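Local coordinates for hypothetical protein, GDSL-like Lipase/Acylhydrolase family protein (Bacteroides uniformis, PDB 4M8K) that is probably a hydrolase of the GDSL-like lipase/acylhydrolase family, acting on ester bonds, although its natural substrate is not established, at residues S181-C186 / I191-L196; Y152-L157 / R187-E192; Y66-I69 / G73-L76; E62-R67 / L116-T121. All blocks are in the same frame, centred on the assembly; numbering follows the deposited sequence.

Overall arrangement
From the N terminus, contact 4 opens first, at 62-67, and closes at 116-121, tying the helix 64-71 to the central strand 114-118. Contact 3 nests within that span: it starts from the same helix, sharing Tyr66 and Arg67, and closes the short turn into edge strand 75-81. Contact 2 then joins helix 146-160 to the end of helix 176-189 across 29 intervening residues. Contact 1 opens inside contact 2 and closes slightly beyond it, so the two cross and share Ile191 and Glu192. Between the pairs, Met182 and Leu196 of contact 1 touch Gly119 and Phe118 of contact 4, while Leu153 and Leu157 of contact 2 pack on Val117.

Contact 1 of 4, residues S181-C186 / I191-L196; sequences SMDEIC and IENIRL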
# COMPACT_ATOMS: atom_id res chain seq x y z
N SER A 181 -9.88 -8.37 8.72
CA SER A 181 -9.94 -7.04 9.35
C SER A 181 -9.90 -5.93 8.29
O SER A 181 -10.70 -4.99 8.34
CB SER A 181 -8.81 -6.84 10.36
OG SER A 181 -8.90 -7.77 11.45
N MSE A 182 -9.00 -6.02 7.31
CA MSE A 182 -8.94 -4.96 6.26
C MSE A 182 -10.25 -4.93 5.47
O MSE A 182 -10.75 -3.85 5.14
CB MSE A 182 -7.74 -5.16 5.34
CG MSE A 182 -6.55 -4.57 6.02
SE MSE A 182 -4.95 -4.41 4.89
CE MSE A 182 -4.75 -6.28 4.35
N ASP A 183 -10.87 -6.08 5.23
CA ASP A 183 -12.07 -6.07 4.41
C ASP A 183 -13.22 -5.43 5.18
O ASP A 183 -13.96 -4.63 4.64
CB ASP A 183 -12.44 -7.47 3.96
CG ASP A 183 -13.37 -7.45 2.76
OD1 ASP A 183 -13.08 -6.83 1.75
OD2 ASP A 183 -14.42 -8.04 2.82
N GLU A 184 -13.34 -5.80 6.44
CA GLU A 184 -14.37 -5.23 7.32
C GLU A 184 -14.21 -3.70 7.51
O GLU A 184 -15.17 -2.93 7.47
CB GLU A 184 -14.32 -5.91 8.69
CG GLU A 184 -15.17 -5.22 9.76
CD GLU A 184 -16.66 -5.18 9.43
OE1 GLU A 184 -17.10 -5.75 8.40
OE2 GLU A 184 -17.42 -4.60 10.21
N ILE A 185 -12.98 -3.28 7.76
CA ILE A 185 -12.69 -1.87 7.96
C ILE A 185 -12.85 -1.06 6.66
O ILE A 185 -13.43 0.05 6.71
CB ILE A 185 -11.27 -1.65 8.61
CG1 ILE A 185 -11.24 -2.30 9.99
CG2 ILE A 185 -10.96 -0.18 8.75
CD1 ILE A 185 -9.86 -2.47 10.57
N CYS A 186 -12.38 -1.58 5.51
CA CYS A 186 -12.70 -0.98 4.22
C CYS A 186 -14.20 -0.81 4.03
O CYS A 186 -14.67 0.26 3.63
CB CYS A 186 -12.19 -1.81 3.08
SG CYS A 186 -10.37 -1.69 2.90
N ILE A 191 -14.52 2.21 1.47
CA ILE A 191 -13.37 2.13 0.59
C ILE A 191 -13.32 0.78 -0.12
O ILE A 191 -13.35 -0.30 0.55
CB ILE A 191 -12.07 2.27 1.40
CG1 ILE A 191 -11.92 3.63 2.07
CG2 ILE A 191 -10.84 1.94 0.53
CD1 ILE A 191 -12.10 4.80 1.15
N GLU A 192 -13.20 0.79 -1.45
CA GLU A 192 -12.99 -0.47 -2.22
C GLU A 192 -11.72 -1.21 -1.82
O GLU A 192 -10.61 -0.63 -1.74
CB GLU A 192 -12.98 -0.23 -3.74
CG GLU A 192 -12.54 -1.43 -4.60
CD GLU A 192 -13.59 -2.03 -5.52
OE1 GLU A 192 -14.06 -1.28 -6.39
OE2 GLU A 192 -13.89 -3.25 -5.40
N ASN A 193 -11.88 -2.52 -1.60
CA ASN A 193 -10.79 -3.37 -1.20
C ASN A 193 -10.49 -4.34 -2.33
O ASN A 193 -11.34 -5.13 -2.68
CB ASN A 193 -11.16 -4.11 0.09
CG ASN A 193 -10.05 -4.96 0.62
OD1 ASN A 193 -8.86 -4.70 0.38
ND2 ASN A 193 -10.41 -5.99 1.34
N ILE A 194 -9.29 -4.26 -2.90
CA ILE A 194 -8.88 -5.13 -4.02
C ILE A 194 -8.23 -6.36 -3.41
O ILE A 194 -7.14 -6.30 -2.85
CB ILE A 194 -7.94 -4.39 -4.96
CG1 ILE A 194 -8.67 -3.14 -5.45
CG2 ILE A 194 -7.51 -5.27 -6.11
CD1 ILE A 194 -7.84 -2.09 -6.13
N ARG A 195 -8.92 -7.48 -3.49
CA ARG A 195 -8.41 -8.71 -2.88
C ARG A 195 -7.58 -9.50 -3.88
O ARG A 195 -8.10 -10.21 -4.71
CB ARG A 195 -9.55 -9.51 -2.29
CG ARG A 195 -10.15 -8.75 -1.11
CD ARG A 195 -11.33 -9.44 -0.42
NE ARG A 195 -12.45 -9.63 -1.33
CZ ARG A 195 -13.31 -8.68 -1.70
NH1 ARG A 195 -13.21 -7.42 -1.26
NH2 ARG A 195 -14.29 -8.98 -2.54
N LEU A 196 -6.27 -9.34 -3.81
CA LEU A 196 -5.43 -9.98 -4.79
C LEU A 196 -5.50 -11.52 -4.68
O LEU A 196 -5.68 -12.05 -3.60
CB LEU A 196 -4.01 -9.54 -4.62
CG LEU A 196 -3.78 -8.06 -4.74
CD1 LEU A 196 -2.31 -7.76 -4.45
CD2 LEU A 196 -4.17 -7.59 -6.11
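Cys186 and Ile191 bring the two backbones together at the turn, their CA atoms 4.8 Å apart, and from there helix 181-186 and strand 192-195 run back past each other, with directions 155° apart and a closest axis approach of 8.2 Å. The turn is pinned by the backbone bond from Ile191 N to Cys186 O, 2.9 Å. Farther along, Asp183 gathers two partners on one oxygen. Asn193 ND2 donates to Asp183 OD1 over 2.8 Å in a nearly straight bond (169°), with OD1 in the plane of the Asn193 amide and using its lone pair turned away from OD2. Arg195, bent at its third torsion, brings NH1 to the same OD1 at 3.1 Å, a salt bridge in which the two side chains cross at about a right angle. Were Asp183 an alanine, the Asn193 amide nitrogen and the Arg195 charge would probably both lose their shared mate. Asn193 points its amide at the helix because CG stands opposite the backbone N (chi1 -177°); its OD1 accepts from Asn168 and bonds with Thr170. On the side of the turn, Cys186 SG rests 3.8 Å from Asn193 CB. This is the return half of a beta-alpha-beta unit, strand 165-170, helix 176-189 and strand 192-195.

Contact 2 of 4, residues Y152-L157 / R187-E192; sequences YLLASL and RHYGIE
Ala155 and Leu154 hold the Tyr189 ring against helix 146-160, and the closest packing is here. Ala155 CB lies 3.5 Å from Tyr189 OH and 3.6 Å from Tyr189 CE1, while its backbone N sits above one face of the ring, toward the rim. Nearer the ring's root, Leu154 CB approaches Tyr189 CD2 to 3.9 Å. The phenol reaches the helix because CG stands beside the backbone N and opposite the carbonyl carbon (chi1 -73°), which lays the ring alongside Leu154 and Ala155. Its opposite face carries His188 CD2, 3.5 Å above the centre; His188 is exposed but layered on Tyr189, and stacks with Tyr135 as well. Packing thins toward Ile191, where the one close approach is Leu154 CD1 to Ile191 CG1 at 4.1 Å. Arg187 and Gly190 lie on the solvent side, and the positive phi of Gly190 (67°) ends the helix and lets the chain come round to Ile191. Putting a serine at Tyr189 would probably open a gap beside Ala155 and leave His188 without the ring it covers. Gly190 completes a Schellman motif ending helix 176-189, and the whole joins neighbouring helices of successive crossovers in an alpha/beta fold built on a parallel sheet.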
# COMPACT_ATOMS: atom_id res chain seq x y z
N TYR A 152 -7.60 3.91 11.78
CA TYR A 152 -7.12 5.29 11.89
C TYR A 152 -6.62 5.72 10.50
O TYR A 152 -6.80 6.87 10.07
CB TYR A 152 -6.09 5.43 13.02
CG TYR A 152 -5.28 6.74 13.05
CD1 TYR A 152 -4.13 6.91 12.27
CD2 TYR A 152 -5.64 7.78 13.87
CE1 TYR A 152 -3.38 8.09 12.31
CE2 TYR A 152 -4.88 8.94 13.94
CZ TYR A 152 -3.76 9.09 13.17
OH TYR A 152 -3.06 10.25 13.22
N LEU A 153 -6.04 4.78 9.79
CA LEU A 153 -5.47 5.03 8.46
C LEU A 153 -6.53 5.49 7.50
O LEU A 153 -6.43 6.58 6.90
CB LEU A 153 -4.77 3.76 7.93
CG LEU A 153 -4.09 3.89 6.55
CD1 LEU A 153 -3.00 4.95 6.57
CD2 LEU A 153 -3.50 2.57 6.10
N LEU A 154 -7.56 4.68 7.32
CA LEU A 154 -8.61 5.07 6.38
C LEU A 154 -9.33 6.33 6.85
O LEU A 154 -9.67 7.19 6.05
CB LEU A 154 -9.58 3.95 6.12
CG LEU A 154 -8.97 2.62 5.63
CD1 LEU A 154 -10.06 1.68 5.15
CD2 LEU A 154 -7.99 2.85 4.50
N ALA A 155 -9.56 6.43 8.14
CA ALA A 155 -10.32 7.57 8.69
C ALA A 155 -9.57 8.83 8.39
O ALA A 155 -10.14 9.78 7.92
CB ALA A 155 -10.53 7.41 10.19
N SER A 156 -8.27 8.81 8.64
CA SER A 156 -7.38 9.97 8.42
C SER A 156 -7.14 10.29 6.96
O SER A 156 -7.15 11.48 6.62
CB SER A 156 -6.01 9.77 9.09
OG SER A 156 -6.18 9.57 10.48
N LEU A 157 -6.93 9.27 6.10
CA LEU A 157 -6.83 9.52 4.67
C LEU A 157 -8.09 10.19 4.12
O LEU A 157 -8.00 11.13 3.30
CB LEU A 157 -6.58 8.25 3.91
CG LEU A 157 -5.15 7.75 4.06
CD1 LEU A 157 -5.05 6.38 3.39
CD2 LEU A 157 -4.17 8.76 3.51
N ARG A 187 -14.96 -1.83 4.35
CA ARG A 187 -16.45 -1.73 4.26
C ARG A 187 -17.01 -0.63 5.19
O ARG A 187 -17.88 0.17 4.79
CB ARG A 187 -17.09 -3.10 4.53
CG ARG A 187 -18.65 -3.07 4.45
CD ARG A 187 -19.41 -3.88 5.53
NE ARG A 187 -18.98 -3.57 6.91
CZ ARG A 187 -19.38 -2.52 7.63
NH1 ARG A 187 -20.27 -1.67 7.15
NH2 ARG A 187 -18.92 -2.32 8.86
N HIS A 188 -16.50 -0.55 6.42
CA HIS A 188 -16.93 0.51 7.32
C HIS A 188 -16.76 1.88 6.66
O HIS A 188 -17.64 2.67 6.66
CB HIS A 188 -16.15 0.48 8.64
CG HIS A 188 -16.56 1.55 9.62
ND1 HIS A 188 -17.57 1.37 10.55
CD2 HIS A 188 -16.11 2.82 9.79
CE1 HIS A 188 -17.74 2.49 11.25
NE2 HIS A 188 -16.88 3.39 10.80
N TYR A 189 -15.58 2.14 6.10
CA TYR A 189 -15.24 3.44 5.56
C TYR A 189 -15.66 3.63 4.08
O TYR A 189 -15.45 4.72 3.53
CB TYR A 189 -13.75 3.73 5.78
CG TYR A 189 -13.44 4.04 7.26
CD1 TYR A 189 -13.75 5.27 7.82
CD2 TYR A 189 -12.89 3.07 8.08
CE1 TYR A 189 -13.44 5.54 9.15
CE2 TYR A 189 -12.62 3.31 9.41
CZ TYR A 189 -12.88 4.55 9.93
OH TYR A 189 -12.60 4.74 11.28
N GLY A 190 -16.31 2.64 3.49
CA GLY A 190 -16.79 2.76 2.11
C GLY A 190 -15.63 2.84 1.13
O GLY A 190 -15.71 3.54 0.15
N ILE A 191 -14.52 2.21 1.47
CA ILE A 191 -13.37 2.13 0.59
C ILE A 191 -13.32 0.78 -0.12
O ILE A 191 -13.35 -0.30 0.55
CB ILE A 191 -12.07 2.27 1.40
CG1 ILE A 191 -11.92 3.63 2.07
CG2 ILE A 191 -10.84 1.94 0.53
CD1 ILE A 191 -12.10 4.80 1.15
N GLU A 192 -13.20 0.79 -1.45
CA GLU A 192 -12.99 -0.47 -2.22
C GLU A 192 -11.72 -1.21 -1.82
O GLU A 192 -10.61 -0.63 -1.74
CB GLU A 192 -12.98 -0.23 -3.74
CG GLU A 192 -12.54 -1.43 -4.60
CD GLU A 192 -13.59 -2.03 -5.52
OE1 GLU A 192 -14.06 -1.28 -6.39
OE2 GLU A 192 -13.89 -3.25 -5.40

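Contact 3 of 4, residues Y66-I69 / G73-L76; sequences YRFI and GFQL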
# COMPACT_ATOMS: atom_id res chain seq x y z
N TYR A 66 4.15 1.07 -11.81
CA TYR A 66 4.69 1.72 -12.98
C TYR A 66 3.88 1.28 -14.19
O TYR A 66 3.48 2.11 -15.02
CB TYR A 66 6.16 1.38 -13.16
CG TYR A 66 6.78 2.14 -14.29
CD1 TYR A 66 6.55 1.76 -15.60
CD2 TYR A 66 7.59 3.25 -14.05
CE1 TYR A 66 7.10 2.45 -16.64
CE2 TYR A 66 8.16 3.96 -15.09
CZ TYR A 66 7.89 3.55 -16.38
OH TYR A 66 8.40 4.24 -17.42
N ARG A 67 3.60 -0.02 -14.24
CA ARG A 67 2.77 -0.60 -15.27
C ARG A 67 1.40 -0.01 -15.22
O ARG A 67 0.88 0.46 -16.23
CB ARG A 67 2.69 -2.12 -15.12
CG ARG A 67 3.94 -2.86 -15.60
CD ARG A 67 3.76 -4.37 -15.45
NE ARG A 67 2.58 -4.89 -16.17
CZ ARG A 67 2.61 -5.35 -17.42
NH1 ARG A 67 3.72 -5.33 -18.13
NH2 ARG A 67 1.52 -5.81 -17.96
N PHE A 68 0.82 -0.02 -14.03
CA PHE A 68 -0.55 0.51 -13.87
C PHE A 68 -0.63 1.97 -14.33
O PHE A 68 -1.55 2.37 -15.07
CB PHE A 68 -1.02 0.36 -12.44
CG PHE A 68 -2.36 0.94 -12.15
CD1 PHE A 68 -3.50 0.20 -12.34
CD2 PHE A 68 -2.47 2.20 -11.64
CE1 PHE A 68 -4.75 0.69 -12.00
CE2 PHE A 68 -3.73 2.73 -11.34
CZ PHE A 68 -4.86 1.98 -11.52
N ILE A 69 0.34 2.76 -13.94
CA ILE A 69 0.29 4.18 -14.26
C ILE A 69 0.50 4.41 -15.76
O ILE A 69 -0.28 5.13 -16.36
CB ILE A 69 1.24 4.98 -13.35
CG1 ILE A 69 0.61 5.09 -11.96
CG2 ILE A 69 1.47 6.39 -13.89
CD1 ILE A 69 1.60 5.46 -10.89
N GLY A 73 -3.00 5.95 -18.56
CA GLY A 73 -3.17 7.41 -18.74
C GLY A 73 -3.08 8.21 -17.45
O GLY A 73 -3.68 9.28 -17.32
N PHE A 74 -2.35 7.67 -16.47
CA PHE A 74 -2.24 8.35 -15.20
C PHE A 74 -0.89 9.02 -15.12
O PHE A 74 -0.04 8.81 -15.94
CB PHE A 74 -2.38 7.34 -14.05
CG PHE A 74 -3.77 6.77 -13.92
CD1 PHE A 74 -4.87 7.59 -13.86
CD2 PHE A 74 -3.97 5.39 -13.88
CE1 PHE A 74 -6.16 7.08 -13.77
CE2 PHE A 74 -5.26 4.86 -13.76
CZ PHE A 74 -6.36 5.70 -13.69
N GLN A 75 -0.69 9.72 -14.04
CA GLN A 75 0.56 10.31 -13.72
C GLN A 75 0.94 9.89 -12.29
O GLN A 75 0.09 9.93 -11.39
CB GLN A 75 0.26 11.77 -13.86
CG GLN A 75 1.31 12.76 -13.54
CD GLN A 75 0.69 14.17 -13.72
OE1 GLN A 75 0.84 15.01 -12.86
NE2 GLN A 75 -0.01 14.41 -14.86
N LEU A 76 2.22 9.58 -12.04
CA LEU A 76 2.67 9.28 -10.69
C LEU A 76 2.80 10.57 -9.95
O LEU A 76 3.44 11.48 -10.46
CB LEU A 76 4.05 8.57 -10.67
CG LEU A 76 4.55 8.25 -9.26
CD1 LEU A 76 3.69 7.24 -8.55
CD2 LEU A 76 6.00 7.76 -9.29
O HOH W 1 0.53 7.56 -18.36
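Ile69 and Phe74 meet in a mixed polar and apolar contact that folds the end of helix 64-71 back onto the start of strand 75-81, an outermost strand of the parallel sheet. Their CA atoms are 5.0 Å apart. Phe74 N donates to Ile69 O over 3.3 Å, lying in the carbonyl plane with an N-H...O angle of 159°. A water also donates to Ile69 O and, at 2.8 Å, to Phe74 O, so one helix carbonyl is gripped twice and the turn is bridged by both a direct and a water-mediated link. Gly73, at positive phi (81°), supplies the backbone bend just before. Together these elements form the helix-to-strand half of a beta-alpha-beta crossover: strand 22-27 leads through helix 64-71 to strand 75-81, which lies beside it and parallel to it.

On the apolar side, Ile69 sends its two branches to different partners. CG2, anti to the backbone N, lies against the Phe74 carbonyl, 3.5 Å from Phe74 O, and beside Phe74 CB, whereas the longer arm brings CD1 to 3.6 Å from Leu76 CD1. The Phe68 and Phe74 rings lie nearly parallel, planes 23° apart, but are displaced until their centroids are 5.4 Å apart, so they barely overlap. Contact is therefore made at their margins, Phe68 CE2 to Phe74 CE2 at 3.6 Å. Val218 and Trp219 of helix 208-222 touch Phe68, while Phe74 also packs on Val23 and Ile114.

Contact 4 of 4, residues E62-R67 / L116-T121; sequences ETWWYR and LVFGGT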
# COMPACT_ATOMS: atom_id res chain seq x y z
N GLU A 62 8.83 -3.12 -14.77
CA GLU A 62 8.19 -4.39 -14.42
C GLU A 62 7.34 -4.28 -13.16
O GLU A 62 6.59 -5.19 -12.86
CB GLU A 62 9.25 -5.48 -14.20
CG GLU A 62 10.01 -5.89 -15.46
CD GLU A 62 11.38 -6.47 -15.20
OE1 GLU A 62 11.92 -6.36 -14.09
OE2 GLU A 62 11.91 -7.08 -16.13
N THR A 63 7.47 -3.19 -12.39
CA THR A 63 6.69 -3.06 -11.13
C THR A 63 5.19 -2.89 -11.43
O THR A 63 4.84 -2.31 -12.47
CB THR A 63 7.17 -1.87 -10.23
OG1 THR A 63 6.93 -0.62 -10.88
CG2 THR A 63 8.67 -2.02 -9.92
N TRP A 64 4.32 -3.31 -10.51
CA TRP A 64 2.88 -3.29 -10.72
C TRP A 64 2.41 -1.87 -10.96
O TRP A 64 1.53 -1.64 -11.77
CB TRP A 64 2.09 -3.94 -9.56
CG TRP A 64 2.03 -3.14 -8.26
CD1 TRP A 64 2.86 -3.23 -7.22
CD2 TRP A 64 1.08 -2.14 -7.94
NE1 TRP A 64 2.50 -2.36 -6.22
CE2 TRP A 64 1.42 -1.64 -6.66
CE3 TRP A 64 -0.01 -1.57 -8.63
CZ2 TRP A 64 0.69 -0.61 -6.03
CZ3 TRP A 64 -0.73 -0.58 -8.02
CH2 TRP A 64 -0.35 -0.07 -6.73
N TRP A 65 2.99 -0.92 -10.20
CA TRP A 65 2.46 0.46 -10.15
C TRP A 65 2.91 1.29 -11.36
O TRP A 65 2.16 2.17 -11.82
CB TRP A 65 2.80 1.17 -8.79
CG TRP A 65 4.20 1.07 -8.42
CD1 TRP A 65 4.77 0.05 -7.74
CD2 TRP A 65 5.25 1.91 -8.84
NE1 TRP A 65 6.14 0.21 -7.71
CE2 TRP A 65 6.45 1.37 -8.36
CE3 TRP A 65 5.30 3.11 -9.58
CZ2 TRP A 65 7.69 1.98 -8.57
CZ3 TRP A 65 6.55 3.73 -9.78
CH2 TRP A 65 7.71 3.16 -9.26
N TYR A 66 4.15 1.07 -11.81
CA TYR A 66 4.69 1.72 -12.98
C TYR A 66 3.88 1.28 -14.19
O TYR A 66 3.48 2.11 -15.02
CB TYR A 66 6.16 1.38 -13.16
CG TYR A 66 6.78 2.14 -14.29
CD1 TYR A 66 6.55 1.76 -15.60
CD2 TYR A 66 7.59 3.25 -14.05
CE1 TYR A 66 7.10 2.45 -16.64
CE2 TYR A 66 8.16 3.96 -15.09
CZ TYR A 66 7.89 3.55 -16.38
OH TYR A 66 8.40 4.24 -17.42
N ARG A 67 3.60 -0.02 -14.24
CA ARG A 67 2.77 -0.60 -15.27
C ARG A 67 1.40 -0.01 -15.22
O ARG A 67 0.88 0.46 -16.23
CB ARG A 67 2.69 -2.12 -15.12
CG ARG A 67 3.94 -2.86 -15.60
CD ARG A 67 3.76 -4.37 -15.45
NE ARG A 67 2.58 -4.89 -16.17
CZ ARG A 67 2.61 -5.35 -17.42
NH1 ARG A 67 3.72 -5.33 -18.13
NH2 ARG A 67 1.52 -5.81 -17.96
N LEU A 116 -3.65 4.72 -3.70
CA LEU A 116 -3.59 3.28 -3.60
C LEU A 116 -2.79 2.87 -2.34
O LEU A 116 -1.58 3.08 -2.26
CB LEU A 116 -3.00 2.69 -4.88
CG LEU A 116 -3.62 3.20 -6.18
CD1 LEU A 116 -2.83 2.62 -7.34
CD2 LEU A 116 -5.10 2.86 -6.34
N VAL A 117 -3.51 2.29 -1.39
CA VAL A 117 -2.96 1.82 -0.11
C VAL A 117 -2.70 0.34 -0.27
O VAL A 117 -3.63 -0.42 -0.59
CB VAL A 117 -3.93 2.06 1.07
CG1 VAL A 117 -3.27 1.68 2.38
CG2 VAL A 117 -4.36 3.51 1.13
N PHE A 118 -1.44 -0.07 -0.07
CA PHE A 118 -1.01 -1.47 -0.28
C PHE A 118 -0.12 -1.90 0.89
O PHE A 118 1.11 -1.97 0.82
CB PHE A 118 -0.30 -1.57 -1.62
CG PHE A 118 -0.06 -2.95 -2.13
CD1 PHE A 118 -0.30 -4.10 -1.35
CD2 PHE A 118 0.39 -3.10 -3.41
CE1 PHE A 118 -0.10 -5.31 -1.88
CE2 PHE A 118 0.58 -4.35 -3.96
CZ PHE A 118 0.36 -5.46 -3.19
N GLY A 119 -0.78 -2.22 1.99
CA GLY A 119 -0.11 -2.59 3.25
C GLY A 119 -0.81 -3.73 4.00
O GLY A 119 -1.89 -4.28 3.58
N GLY A 120 -0.15 -4.11 5.08
CA GLY A 120 -0.62 -5.19 5.93
C GLY A 120 0.18 -6.45 5.88
O GLY A 120 0.16 -7.24 6.83
N THR A 121 0.93 -6.66 4.80
CA THR A 121 1.82 -7.84 4.75
C THR A 121 2.78 -7.92 5.96
O THR A 121 2.93 -8.96 6.59
CB THR A 121 2.59 -7.89 3.42
OG1 THR A 121 1.67 -8.04 2.35
CG2 THR A 121 3.53 -9.08 3.42
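Trp64, Phe118 and Leu116 make up the whole of this buried contact, and the tryptophan gives the largest share. Its indole meets Phe118 in an offset edge-to-face pair: the edge of the phenylalanine is turned toward the indole face, the five-membered ring and the Phe118 ring have centroids 5.2 Å apart, and the planes stand at 64°. Two ring atoms of Phe118 do the touching, CE2 at 3.6 Å from Trp64 NE1 and CD2 at 3.6 Å from Trp64 CZ2, so the phenyl edge lies over the NE1-CE2-CZ2 side of the indole, toward its rim. The far face of the indole is covered by Trp65 CB, 3.6 Å above the plane, which sandwiches the ring. Leu116 comes in from a third direction, its CD1 lying in the indole plane beyond the six-membered ring, 3.7 Å from Trp64 CH2.

In Trp64, CG sits between the backbone N and the carbonyl carbon (72°); this turns the indole from the first turn of helix 64-71 onto the sheet. The pyrrole nitrogen is buried but satisfied, because NE1 bonds to Ser31 OG, which fixes the ring's rotation. Met211 and Ile214 of helix 208-222 also touch Trp64. Leu116 and Phe118 both face the indole, as alternate residues of a strand do. Beyond Phe118 the chain enters Gly119, Gly120 and Thr121, with Gly120 at the N-cap of helix 121-126. The Gly-x-Asn-Asp sequence beginning at Gly120 is consistent with block III of GDSL (SGNH) hydrolases, whose asparagine, just past this segment, serves the oxyanion hole in relatives.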